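PDB 4K2M: 3-oxo-glucose-6-phosphate:glutamate aminotransferase from Bacillus subtilis subsp. subtilis, which catalyses the reversible pyridoxal phosphate-dependent transamination of 3-dehydro-glucose 6-phosphate with glutamate, forming kanosamine 6-phosphate on the route to the antibiotic kanosamine. Local coordinates for residues Asp324-Gln329 with Pro419-Glu424. Sequence-based numbering, arbitrary orientation.
Sequences DRYITQ and PSFTLE
In the C-terminal part of this aspartate aminotransferase-fold subunit, two helices are joined where Arg325 and Tyr326, near the end of helix 312-329, meet Leu423, the first residue of helix 423-441, and Phe421 in the loop just before it. Arg325 and Leu423 account for the larger part of the contact. With CG anti to the backbone N (chi1 -165°) and the chain extended as far as NE, the Arg325 guanidinium reaches the first turn of the second helix. There Leu423 CB lies over one face of the group, off-centre, 3.9 Å from Arg325 CZ, while Gln329 NE2 lies over the opposite face. Lower on the same side chain, Arg325 CD packs against Leu423 CD2 at 4.0 Å. Arg325 NH1 also gives a weak, bent hydrogen bond to Leu423 O (3.4 Å, 134° at the hydrogen). Its stronger ties run further along helix 423-441, NH1 to Gln426 OE1 and NH2 in a salt bridge to Asp427 OD1, which together probably restrict rotation of the guanidinium. Thr422, at the N-cap, has its side chain capping a backbone N in the first turn. Beside this polar grip, the side chains of Tyr326 and Phe421 run at about a right angle to each other. The tyrosine hydroxyl is hydrogen-bonded to Pro416 O, and the same Tyr326 OH approaches the Phe421 ring obliquely, 3.7 Å from CE2.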
loop_
_atom_site.group_PDB
_atom_site.type_symbol
_atom_site.label_atom_id
_atom_site.label_comp_id
_atom_site.label_asym_id
_atom_site.label_seq_id
_atom_site.Cartn_x
_atom_site.Cartn_y
_atom_site.Cartn_z
ATOM N N ASP A 324 -5.547 -29.209 -16.906
ATOM C CA ASP A 324 -6.131 -30.314 -17.671
ATOM C C ASP A 324 -5.061 -31.350 -17.999
ATOM O O ASP A 324 -5.317 -32.558 -17.945
ATOM C CB ASP A 324 -6.760 -29.762 -18.956
ATOM C CG ASP A 324 -7.373 -30.848 -19.835
ATOM O OD1 ASP A 324 -8.241 -31.610 -19.357
ATOM O OD2 ASP A 324 -6.995 -30.914 -21.012
ATOM N N ARG A 325 -3.862 -30.882 -18.318
ATOM C CA ARG A 325 -2.769 -31.774 -18.727
ATOM C C ARG A 325 -2.276 -32.598 -17.533
ATOM O O ARG A 325 -2.034 -33.798 -17.668
ATOM C CB ARG A 325 -1.638 -30.959 -19.353
ATOM C CG ARG A 325 -0.603 -31.784 -20.137
ATOM C CD ARG A 325 0.192 -30.864 -21.064
ATOM N NE ARG A 325 1.132 -31.584 -21.937
ATOM C CZ ARG A 325 2.407 -31.836 -21.642
ATOM N NH1 ARG A 325 2.910 -31.459 -20.482
ATOM N NH2 ARG A 325 3.189 -32.473 -22.516
ATOM N N TYR A 326 -2.144 -31.963 -16.366
ATOM C CA TYR A 326 -1.836 -32.703 -15.140
ATOM C C TYR A 326 -2.896 -33.746 -14.854
ATOM O O TYR A 326 -2.585 -34.888 -14.505
ATOM C CB TYR A 326 -1.794 -31.764 -13.929
ATOM C CG TYR A 326 -0.476 -31.092 -13.627
ATOM C CD1 TYR A 326 0.734 -31.783 -13.715
ATOM C CD2 TYR A 326 -0.449 -29.769 -13.206
ATOM C CE1 TYR A 326 1.935 -31.161 -13.401
ATOM C CE2 TYR A 326 0.739 -29.139 -12.891
ATOM C CZ TYR A 326 1.928 -29.842 -12.993
ATOM O OH TYR A 326 3.100 -29.203 -12.681
ATOM N N ILE A 327 -4.165 -33.353 -14.947
ATOM C CA ILE A 327 -5.243 -34.251 -14.518
ATOM C C ILE A 327 -5.313 -35.465 -15.438
ATOM O O ILE A 327 -5.475 -36.600 -14.986
ATOM C CB ILE A 327 -6.595 -33.519 -14.446
ATOM C CG1 ILE A 327 -6.586 -32.523 -13.275
ATOM C CG2 ILE A 327 -7.752 -34.510 -14.297
ATOM C CD1 ILE A 327 -7.768 -31.528 -13.303
ATOM N N THR A 328 -5.160 -35.227 -16.730
ATOM C CA THR A 328 -5.182 -36.319 -17.690
ATOM C C THR A 328 -3.938 -37.209 -17.573
ATOM O O THR A 328 -4.054 -38.437 -17.500
ATOM C CB THR A 328 -5.344 -35.769 -19.123
ATOM O OG1 THR A 328 -6.604 -35.083 -19.207
ATOM C CG2 THR A 328 -5.316 -36.901 -20.162
ATOM N N GLN A 329 -2.752 -36.613 -17.548
ATOM C CA GLN A 329 -1.534 -37.416 -17.654
ATOM C C GLN A 329 -1.159 -38.113 -16.340
ATOM O O GLN A 329 -0.440 -39.120 -16.361
ATOM C CB GLN A 329 -0.367 -36.614 -18.261
ATOM C CG GLN A 329 -0.642 -36.228 -19.741
ATOM C CD GLN A 329 0.583 -35.770 -20.518
ATOM O OE1 GLN A 329 1.725 -36.076 -20.158
ATOM N NE2 GLN A 329 0.345 -35.036 -21.605
ATOM N N PRO A 419 1.233 -19.270 -15.789
ATOM C CA PRO A 419 1.030 -19.228 -17.254
ATOM C C PRO A 419 2.289 -19.401 -18.109
ATOM O O PRO A 419 2.183 -19.983 -19.197
ATOM C CB PRO A 419 0.416 -17.844 -17.491
ATOM C CG PRO A 419 -0.211 -17.485 -16.205
ATOM C CD PRO A 419 0.658 -18.089 -15.117
ATOM N N SER A 420 3.440 -18.920 -17.649
ATOM C CA SER A 420 4.677 -19.063 -18.431
ATOM C C SER A 420 5.448 -20.359 -18.174
ATOM O O SER A 420 6.579 -20.525 -18.652
ATOM C CB SER A 420 5.600 -17.856 -18.232
ATOM O OG SER A 420 5.065 -16.710 -18.865
ATOM N N PHE A 421 4.839 -21.270 -17.427
ATOM C CA PHE A 421 5.416 -22.585 -17.180
ATOM C C PHE A 421 5.491 -23.315 -18.523
ATOM O O PHE A 421 4.616 -23.138 -19.378
ATOM C CB PHE A 421 4.482 -23.321 -16.240
ATOM C CG PHE A 421 5.037 -24.601 -15.668
ATOM C CD1 PHE A 421 6.313 -24.644 -15.110
ATOM C CD2 PHE A 421 4.235 -25.737 -15.616
ATOM C CE1 PHE A 421 6.800 -25.830 -14.536
ATOM C CE2 PHE A 421 4.706 -26.923 -15.036
ATOM C CZ PHE A 421 5.992 -26.964 -14.501
ATOM N N THR A 422 6.525 -24.122 -18.739
ATOM C CA THR A 422 6.637 -24.818 -20.024
ATOM C C THR A 422 6.109 -26.230 -19.901
ATOM O O THR A 422 6.124 -26.820 -18.818
ATOM C CB THR A 422 8.082 -24.848 -20.576
ATOM O OG1 THR A 422 8.925 -25.589 -19.687
ATOM C CG2 THR A 422 8.635 -23.447 -20.740
ATOM N N LEU A 423 5.646 -26.789 -21.012
ATOM C CA LEU A 423 5.129 -28.151 -20.979
ATOM C C LEU A 423 6.253 -29.155 -20.770
ATOM O O LEU A 423 6.049 -30.201 -20.160
ATOM C CB LEU A 423 4.369 -28.470 -22.255
ATOM C CG LEU A 423 3.205 -27.545 -22.553
ATOM C CD1 LEU A 423 2.484 -28.025 -23.820
ATOM C CD2 LEU A 423 2.242 -27.493 -21.385
ATOM N N GLU A 424 7.449 -28.839 -21.254
ATOM C CA GLU A 424 8.582 -29.728 -21.013
ATOM C C GLU A 424 8.993 -29.778 -19.531
ATOM O O GLU A 424 9.378 -30.833 -19.022
ATOM C CB GLU A 424 9.771 -29.395 -21.930
ATOM C CG GLU A 424 10.369 -27.999 -21.759
ATOM C CD GLU A 424 9.796 -26.979 -22.749
ATOM O OE1 GLU A 424 8.685 -27.205 -23.278
ATOM O OE2 GLU A 424 10.461 -25.946 -22.988
#